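PDB 4MYK: formiminoglutamase from Trypanosoma cruzi, which probably hydrolyses N-formimino-L-glutamate to L-glutamate and formamide at a two-manganese centre like that of arginase. Local coordinates for residues A[134-139]-A[228-233]; A[164-169]-A[178-183]. The protein carries 1 engineered substitution. All coordinates share one frame; numbering follows the deposited sequence.

Interaction 1: residues A[134-139]-A[228-233]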
ATOM      1  N   ARG A 134      36.980  -5.013 -13.342  1.00 20.24           N
ATOM      2  CA  ARG A 134      37.990  -5.907 -13.901  1.00 21.13           C
ATOM      3  C   ARG A 134      37.572  -6.309 -15.293  1.00 23.33           C
ATOM      4  O   ARG A 134      38.388  -6.354 -16.210  1.00 26.48           O
ATOM      5  CB  ARG A 134      38.153  -7.175 -13.054  1.00 21.23           C
ATOM      6  CG  ARG A 134      38.929  -7.001 -11.760  1.00 23.07           C
ATOM      7  CD  ARG A 134      38.842  -8.289 -10.939  1.00 27.83           C
ATOM      8  NE  ARG A 134      39.314  -9.428 -11.718  1.00 28.32           N
ATOM      9  CZ  ARG A 134      39.033 -10.702 -11.460  1.00 27.71           C
ATOM     10  NH1 ARG A 134      38.264 -11.030 -10.433  1.00 25.32           N
ATOM     11  NH2 ARG A 134      39.521 -11.655 -12.246  1.00 29.96           N
ATOM     12  N   ALA A 135      36.292  -6.618 -15.447  1.00 19.91           N
ATOM     13  CA  ALA A 135      35.789  -7.122 -16.714  1.00 22.02           C
ATOM     14  C   ALA A 135      35.788  -6.060 -17.822  1.00 25.82           C
ATOM     15  O   ALA A 135      36.042  -6.382 -18.987  1.00 25.17           O
ATOM     16  CB  ALA A 135      34.397  -7.736 -16.534  1.00 21.67           C
ATOM     17  N   PHE A 136      35.495  -4.809 -17.464  1.00 20.63           N
ATOM     18  CA  PHE A 136      35.505  -3.706 -18.424  1.00 22.58           C
ATOM     19  C   PHE A 136      36.359  -2.578 -17.877  1.00 24.08           C
ATOM     20  O   PHE A 136      35.845  -1.594 -17.345  1.00 22.74           O
ATOM     21  CB  PHE A 136      34.094  -3.206 -18.709  1.00 24.71           C
ATOM     22  CG  PHE A 136      33.081  -4.305 -18.806  1.00 28.43           C
ATOM     23  CD1 PHE A 136      32.961  -5.051 -19.963  1.00 24.31           C
ATOM     24  CD2 PHE A 136      32.258  -4.604 -17.728  1.00 26.42           C
ATOM     25  CE1 PHE A 136      32.031  -6.073 -20.050  1.00 24.40           C
ATOM     26  CE2 PHE A 136      31.332  -5.624 -17.806  1.00 22.53           C
ATOM     27  CZ  PHE A 136      31.215  -6.360 -18.969  1.00 26.42           C
ATOM     28  N   PRO A 137      37.685  -2.734 -17.992  1.00 25.95           N
ATOM     29  CA  PRO A 137      38.675  -1.763 -17.524  1.00 22.70           C
ATOM     30  C   PRO A 137      38.340  -0.326 -17.915  1.00 21.81           C
ATOM     31  O   PRO A 137      38.405   0.031 -19.093  1.00 21.64           O
ATOM     32  CB  PRO A 137      39.946  -2.212 -18.232  1.00 26.12           C
ATOM     33  CG  PRO A 137      39.777  -3.696 -18.356  1.00 24.71           C
ATOM     34  CD  PRO A 137      38.316  -3.924 -18.594  1.00 22.73           C
ATOM     35  N   GLY A 138      37.974   0.478 -16.917  1.00 25.76           N
ATOM     36  CA  GLY A 138      37.762   1.907 -17.081  1.00 24.84           C
ATOM     37  C   GLY A 138      36.486   2.326 -17.786  1.00 25.68           C
ATOM     38  O   GLY A 138      36.220   3.516 -17.925  1.00 26.91           O
ATOM     39  N   ASP A 139      35.690   1.355 -18.220  1.00 26.68           N
ATOM     40  CA  ASP A 139      34.481   1.642 -18.995  1.00 25.41           C
ATOM     41  C   ASP A 139      33.198   1.139 -18.315  1.00 25.46           C
ATOM     42  O   ASP A 139      32.286   0.648 -18.990  1.00 23.51           O
ATOM     43  CB  ASP A 139      34.595   1.037 -20.402  1.00 23.05           C
ATOM     44  CG  ASP A 139      33.743   1.767 -21.425  1.00 22.30           C
ATOM     45  OD1 ASP A 139      33.219   2.859 -21.127  1.00 20.21           O
ATOM     46  OD2 ASP A 139      33.611   1.245 -22.544  1.00 29.46           O
ATOM     47  N   GLY A 228      25.672   4.591 -18.953  1.00 20.93           N
ATOM     48  CA  GLY A 228      26.184   4.180 -20.248  1.00 20.85           C
ATOM     49  C   GLY A 228      26.618   2.732 -20.365  1.00 20.21           C
ATOM     50  O   GLY A 228      25.898   1.820 -19.968  1.00 20.37           O
ATOM     51  N   LYS A 229      27.799   2.514 -20.935  1.00 23.26           N
ATOM     52  CA  LYS A 229      28.240   1.164 -21.255  1.00 19.82           C
ATOM     53  C   LYS A 229      28.504   0.351 -19.999  1.00 21.77           C
ATOM     54  O   LYS A 229      28.912   0.897 -18.971  1.00 18.90           O
ATOM     55  CB  LYS A 229      29.504   1.194 -22.103  1.00 20.61           C
ATOM     56  CG  LYS A 229      29.387   2.011 -23.360  1.00 24.68           C
ATOM     57  CD  LYS A 229      29.996   1.273 -24.531  1.00 30.62           C
ATOM     58  CE  LYS A 229      31.280   0.554 -24.136  1.00 32.77           C
ATOM     59  NZ  LYS A 229      31.888  -0.217 -25.270  1.00 41.73           N
ATOM     60  N   ASN A 230      28.271  -0.955 -20.088  1.00 19.59           N
ATOM     61  CA  ASN A 230      28.693  -1.867 -19.043  1.00 20.01           C
ATOM     62  C   ASN A 230      28.139  -1.451 -17.696  1.00 20.93           C
ATOM     63  O   ASN A 230      28.873  -1.325 -16.713  1.00 20.77           O
ATOM     64  CB  ASN A 230      30.220  -1.931 -18.994  1.00 20.61           C
ATOM     65  CG  ASN A 230      30.820  -2.330 -20.323  1.00 21.40           C
ATOM     66  OD1 ASN A 230      30.318  -3.232 -20.995  1.00 21.79           O
ATOM     67  ND2 ASN A 230      31.890  -1.658 -20.715  1.00 23.56           N
ATOM     68  N   THR A 231      26.829  -1.238 -17.670  1.00 20.04           N
ATOM     69  CA  THR A 231      26.140  -0.790 -16.472  1.00 16.08           C
ATOM     70  C   THR A 231      25.812  -1.931 -15.498  1.00 17.43           C
ATOM     71  O   THR A 231      25.272  -2.971 -15.878  1.00 19.28           O
ATOM     72  CB  THR A 231      24.874  -0.024 -16.839  1.00 17.84           C
ATOM     73  OG1 THR A 231      25.240   1.171 -17.529  1.00 20.21           O
ATOM     74  CG2 THR A 231      24.115   0.352 -15.604  1.00 15.24           C
ATOM     75  N   PHE A 232      26.187  -1.711 -14.241  1.00 18.66           N
ATOM     76  CA  PHE A 232      25.868  -2.579 -13.113  1.00 17.06           C
ATOM     77  C   PHE A 232      24.547  -2.081 -12.529  1.00 17.22           C
ATOM     78  O   PHE A 232      24.482  -0.968 -11.997  1.00 17.43           O
ATOM     79  CB  PHE A 232      27.006  -2.492 -12.081  1.00 13.03           C
ATOM     80  CG  PHE A 232      26.709  -3.154 -10.769  1.00 14.67           C
ATOM     81  CD1 PHE A 232      25.725  -4.130 -10.655  1.00 16.83           C
ATOM     82  CD2 PHE A 232      27.428  -2.810  -9.636  1.00 18.10           C
ATOM     83  CE1 PHE A 232      25.462  -4.741  -9.429  1.00 15.94           C
ATOM     84  CE2 PHE A 232      27.166  -3.425  -8.411  1.00 17.94           C
ATOM     85  CZ  PHE A 232      26.176  -4.389  -8.316  1.00 16.32           C
ATOM     86  N   PHE A 233      23.498  -2.895 -12.654  1.00 17.26           N
ATOM     87  CA  PHE A 233      22.165  -2.534 -12.172  1.00 15.63           C
ATOM     88  C   PHE A 233      21.976  -3.092 -10.766  1.00 15.76           C
ATOM     89  O   PHE A 233      21.677  -4.271 -10.592  1.00 14.08           O
ATOM     90  CB  PHE A 233      21.085  -3.048 -13.133  1.00 17.14           C
ATOM     91  CG  PHE A 233      19.690  -2.547 -12.824  1.00 23.12           C
ATOM     92  CD1 PHE A 233      19.430  -1.183 -12.701  1.00 19.22           C
ATOM     93  CD2 PHE A 233      18.629  -3.441 -12.681  1.00 18.49           C
ATOM     94  CE1 PHE A 233      18.137  -0.731 -12.416  1.00 14.76           C
ATOM     95  CE2 PHE A 233      17.350  -2.985 -12.407  1.00 14.61           C
ATOM     96  CZ  PHE A 233      17.108  -1.635 -12.276  1.00 13.62           C
TER
HETATM   97  O   HOH W   1      34.251  -1.597 -23.037  1.00 34.52           O
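Asn230 lays its carboxamide flat over one face of the Phe136 ring, the two planes only 9° apart. Asn230 CG sits 3.4 Å from Phe136 CG, and OD1 rides over the CD1-CE1 side, toward the rim. Asn230 CB adds a CH-pi contact, 3.9 Å from the ring centroid. Ala135 CB lies against the opposite face.

The hydrogen bond that crosses runs from Asn230 ND2 to Asp139 O (2.9 Å, N-H...O 158°). The acceptor lies nearly in the amide plane, while the donor stands above the carbonyl plane. This bond and the ring together fix the rotation of the amide. Here the type II turn Phe136-Asp139, with Gly138 at positive phi, leads from helix 125-135 toward strand 141-145 of the arginase-type parallel sheet, and Asn230 directly precedes the neighbouring strand 231-236.

The two carboxylate oxygens of Asp139 have different partners. With CG anti to the backbone N (chi1 -154°), OD2 makes a long salt bridge to Lys229 NZ at 3.5 Å, whereas OD1 has a stronger partner in Arg179. A water donates to Asp139 OD2 (3.0 Å) and weakly accepts from Asn230 ND2.

Interaction 2: residues A[164-169]-A[178-183]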
ATOM      1  N   THR A 164      29.901   0.158   3.609  1.00 34.79           N
ATOM      2  CA  THR A 164      29.594   1.181   2.602  1.00 27.28           C
ATOM      3  C   THR A 164      30.131   0.852   1.204  1.00 28.67           C
ATOM      4  O   THR A 164      31.169   1.373   0.785  1.00 25.22           O
ATOM      5  CB  THR A 164      30.062   2.590   3.039  1.00 36.10           C
ATOM      6  OG1 THR A 164      29.276   3.036   4.157  1.00 35.21           O
ATOM      7  CG2 THR A 164      29.867   3.567   1.913  1.00 33.90           C
ATOM      8  N   PRO A 165      29.413  -0.015   0.469  1.00 25.04           N
ATOM      9  CA  PRO A 165      29.871  -0.578  -0.815  1.00 24.77           C
ATOM     10  C   PRO A 165      30.202   0.441  -1.922  1.00 21.32           C
ATOM     11  O   PRO A 165      31.061   0.169  -2.762  1.00 19.22           O
ATOM     12  CB  PRO A 165      28.694  -1.466  -1.255  1.00 21.48           C
ATOM     13  CG  PRO A 165      27.522  -1.029  -0.416  1.00 20.97           C
ATOM     14  CD  PRO A 165      28.099  -0.547   0.871  1.00 22.12           C
ATOM     15  N   PHE A 166      29.536   1.589  -1.930  1.00 20.83           N
ATOM     16  CA  PHE A 166      29.699   2.510  -3.049  1.00 22.85           C
ATOM     17  C   PHE A 166      30.759   3.563  -2.784  1.00 22.09           C
ATOM     18  O   PHE A 166      31.290   4.182  -3.701  1.00 21.92           O
ATOM     19  CB  PHE A 166      28.347   3.089  -3.463  1.00 20.98           C
ATOM     20  CG  PHE A 166      27.415   2.044  -3.991  1.00 19.22           C
ATOM     21  CD1 PHE A 166      27.660   1.452  -5.218  1.00 18.96           C
ATOM     22  CD2 PHE A 166      26.342   1.603  -3.245  1.00 20.10           C
ATOM     23  CE1 PHE A 166      26.835   0.481  -5.706  1.00 19.85           C
ATOM     24  CE2 PHE A 166      25.506   0.614  -3.736  1.00 18.39           C
ATOM     25  CZ  PHE A 166      25.750   0.061  -4.965  1.00 19.56           C
ATOM     26  N   ARG A 167      31.084   3.741  -1.516  1.00 23.13           N
ATOM     27  CA  ARG A 167      32.285   4.473  -1.163  1.00 26.85           C
ATOM     28  C   ARG A 167      33.440   3.740  -1.814  1.00 24.58           C
ATOM     29  O   ARG A 167      34.268   4.351  -2.481  1.00 23.74           O
ATOM     30  CB  ARG A 167      32.457   4.539   0.362  1.00 28.43           C
ATOM     31  CG  ARG A 167      33.727   5.217   0.865  1.00 28.73           C
ATOM     32  CD  ARG A 167      34.083   6.452   0.059  1.00 32.59           C
ATOM     33  NE  ARG A 167      33.936   7.705   0.802  1.00 40.21           N
ATOM     34  CZ  ARG A 167      34.477   7.968   1.992  1.00 39.13           C
ATOM     35  NH1 ARG A 167      35.205   7.060   2.632  1.00 41.43           N
ATOM     36  NH2 ARG A 167      34.277   9.150   2.553  1.00 37.41           N
ATOM     37  N   GLN A 168      33.460   2.421  -1.643  1.00 22.90           N
ATOM     38  CA  GLN A 168      34.546   1.583  -2.142  1.00 23.75           C
ATOM     39  C   GLN A 168      34.712   1.712  -3.632  1.00 25.14           C
ATOM     40  O   GLN A 168      35.823   1.703  -4.145  1.00 24.91           O
ATOM     41  CB  GLN A 168      34.309   0.115  -1.802  1.00 20.50           C
ATOM     42  CG  GLN A 168      34.556  -0.198  -0.357  1.00 22.69           C
ATOM     43  CD  GLN A 168      34.392  -1.662  -0.041  1.00 26.56           C
ATOM     44  OE1 GLN A 168      33.504  -2.042   0.722  1.00 32.45           O
ATOM     45  NE2 GLN A 168      35.256  -2.498  -0.615  1.00 21.83           N
ATOM     46  N   LEU A 169      33.597   1.816  -4.332  1.00 22.68           N
ATOM     47  CA  LEU A 169      33.667   1.898  -5.772  1.00 23.37           C
ATOM     48  C   LEU A 169      34.067   3.315  -6.223  1.00 23.63           C
ATOM     49  O   LEU A 169      34.888   3.480  -7.124  1.00 24.63           O
ATOM     50  CB  LEU A 169      32.369   1.369  -6.395  1.00 22.49           C
ATOM     51  CG  LEU A 169      32.070  -0.073  -5.914  1.00 27.17           C
ATOM     52  CD1 LEU A 169      30.634  -0.539  -6.216  1.00 23.02           C
ATOM     53  CD2 LEU A 169      33.109  -1.119  -6.424  1.00 18.46           C
ATOM     54  N   LYS A 178      31.299  10.305 -12.899  1.00 18.47           N
ATOM     55  CA  LYS A 178      30.298  10.877 -13.791  1.00 20.10           C
ATOM     56  C   LYS A 178      29.353   9.790 -14.263  1.00 17.63           C
ATOM     57  O   LYS A 178      28.312  10.073 -14.845  1.00 19.04           O
ATOM     58  CB  LYS A 178      30.941  11.525 -15.013  1.00 21.42           C
ATOM     59  CG  LYS A 178      32.053  12.495 -14.719  1.00 27.18           C
ATOM     60  CD  LYS A 178      32.593  13.081 -16.028  1.00 31.08           C
ATOM     61  CE  LYS A 178      34.117  13.236 -15.981  1.00 35.43           C
ATOM     62  NZ  LYS A 178      34.704  13.711 -17.268  1.00 32.50           N
ATOM     63  N   ARG A 179      29.726   8.538 -14.028  1.00 17.99           N
ATOM     64  CA  ARG A 179      28.904   7.410 -14.474  1.00 19.18           C
ATOM     65  C   ARG A 179      28.260   6.654 -13.312  1.00 16.09           C
ATOM     66  O   ARG A 179      27.902   5.488 -13.429  1.00 13.78           O
ATOM     67  CB  ARG A 179      29.706   6.489 -15.392  1.00 18.69           C
ATOM     68  CG  ARG A 179      30.012   7.164 -16.726  1.00 17.78           C
ATOM     69  CD  ARG A 179      30.967   6.358 -17.571  1.00 17.49           C
ATOM     70  NE  ARG A 179      30.421   5.056 -17.927  1.00 18.20           N
ATOM     71  CZ  ARG A 179      31.052   4.185 -18.706  1.00 18.63           C
ATOM     72  NH1 ARG A 179      32.242   4.492 -19.203  1.00 21.98           N
ATOM     73  NH2 ARG A 179      30.495   3.017 -18.988  1.00 20.04           N
ATOM     74  N   PHE A 180      28.100   7.362 -12.197  1.00 20.15           N
ATOM     75  CA  PHE A 180      27.450   6.806 -11.019  1.00 18.82           C
ATOM     76  C   PHE A 180      26.163   7.548 -10.665  1.00 17.80           C
ATOM     77  O   PHE A 180      26.147   8.764 -10.514  1.00 18.42           O
ATOM     78  CB  PHE A 180      28.407   6.772  -9.826  1.00 17.63           C
ATOM     79  CG  PHE A 180      27.761   6.324  -8.553  1.00 16.29           C
ATOM     80  CD1 PHE A 180      27.264   5.043  -8.429  1.00 17.00           C
ATOM     81  CD2 PHE A 180      27.655   7.181  -7.478  1.00 19.26           C
ATOM     82  CE1 PHE A 180      26.662   4.632  -7.252  1.00 18.26           C
ATOM     83  CE2 PHE A 180      27.057   6.770  -6.299  1.00 19.37           C
ATOM     84  CZ  PHE A 180      26.564   5.497  -6.188  1.00 13.92           C
ATOM     85  N   VAL A 181      25.078   6.797 -10.541  1.00 18.62           N
ATOM     86  CA  VAL A 181      23.795   7.382 -10.184  1.00 19.08           C
ATOM     87  C   VAL A 181      23.214   6.744  -8.917  1.00 17.93           C
ATOM     88  O   VAL A 181      23.165   5.521  -8.783  1.00 16.65           O
ATOM     89  CB  VAL A 181      22.779   7.279 -11.338  1.00 19.23           C
ATOM     90  CG1 VAL A 181      21.433   7.837 -10.909  1.00 16.06           C
ATOM     91  CG2 VAL A 181      23.301   8.006 -12.564  1.00 17.64           C
ATOM     92  N   GLU A 182      22.812   7.598  -7.982  1.00 18.18           N
ATOM     93  CA  GLU A 182      22.014   7.195  -6.834  1.00 19.54           C
ATOM     94  C   GLU A 182      20.573   7.403  -7.252  1.00 17.26           C
ATOM     95  O   GLU A 182      20.169   8.522  -7.552  1.00 17.23           O
ATOM     96  CB  GLU A 182      22.327   8.073  -5.624  1.00 20.99           C
ATOM     97  CG  GLU A 182      23.771   7.999  -5.140  1.00 20.93           C
ATOM     98  CD  GLU A 182      24.036   6.824  -4.209  1.00 22.78           C
ATOM     99  OE1 GLU A 182      23.283   5.834  -4.239  1.00 18.39           O
ATOM    100  OE2 GLU A 182      25.015   6.891  -3.435  1.00 30.03           O
ATOM    101  N   PHE A 183      19.807   6.321  -7.289  1.00 16.38           N
ATOM    102  CA  PHE A 183      18.469   6.361  -7.855  1.00 15.92           C
ATOM    103  C   PHE A 183      17.384   6.109  -6.817  1.00 15.02           C
ATOM    104  O   PHE A 183      17.405   5.094  -6.126  1.00 16.60           O
ATOM    105  CB  PHE A 183      18.354   5.332  -8.970  1.00 15.20           C
ATOM    106  CG  PHE A 183      17.173   5.542  -9.853  1.00 15.23           C
ATOM    107  CD1 PHE A 183      15.945   4.969  -9.541  1.00 16.50           C
ATOM    108  CD2 PHE A 183      17.278   6.325 -10.989  1.00 16.08           C
ATOM    109  CE1 PHE A 183      14.846   5.170 -10.349  1.00 13.97           C
ATOM    110  CE2 PHE A 183      16.181   6.530 -11.806  1.00 19.32           C
ATOM    111  CZ  PHE A 183      14.965   5.950 -11.490  1.00 19.16           C
TER
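Phe166 of helix 165-170 and Phe180 of strand 180-185 meet ring to ring across a beta-alpha-beta unit of the arginase/deacetylase fold. Strand 141-145 comes first, the helix follows, and strand 180-185 then lies parallel beside strand 141-145. The pairing is apolar, and these two buried residues supply nearly all of the buried surface.

Phe166 comes from the helix. Its CG stands beside the backbone N, anti to the carbonyl carbon (chi1 -64°), which directs the ring to the sheet. There it also packs on Val142 and Asn144 of strand 141-145 and on Ser125 of helix 125-135. The ring is close to the metal centre without being a ligand: the Phe166 side chain comes within about 5 Å of that of the manganese ligand Asp146, and within about 6 Å of a bound manganese ion.

Phe180 answers from the strand. A chi1 of 175° swings CG away from the backbone N, and the ring reaches out to the helix and also touches Val142, so both phenylalanines rest on that valine. The planes are 29° apart, but the rings are slid past each other, with centroids 5.7 Å apart, so they barely overlap. Contact is confined to a few carbons: Phe166 CD1 approaches Phe180 CE1 at 3.9 Å. The backbones stay well separated, the CA atoms of Phe166 and Phe180 being 9.3 Å apart, and the two side chains span that interval.

Glu182 lies two residues along the same strand, and its OE1 accepts a hydrogen bond from Asn144 ND2 on the adjacent strand. Within the aromatic pair, next to the CD1-CE1 approach, Phe180 CZ lies 4.1 Å from Phe166 CB.

Following the chain, helix 125-135 ends in the turn of 134-139, and strand 141-145 and the metal-bearing loop come next. Helix 165-170 then leads to strand 180-185, where interaction 2 closes a short loop. The chain continues through strand 204-207 and helices 208-214 and 216-227 before residues 228-233 return to the turn, closing the much longer loop of interaction 1. Interaction 2 is therefore nested inside interaction 1. Their centres are 13 Å apart, and both border strand 141-145, which lies between strands 231-236 and 180-185 in the sheet. Arg179 of segment 178-183 joins the two, its NH1 forming a salt bridge with Asp139 OD1 (2.7 Å).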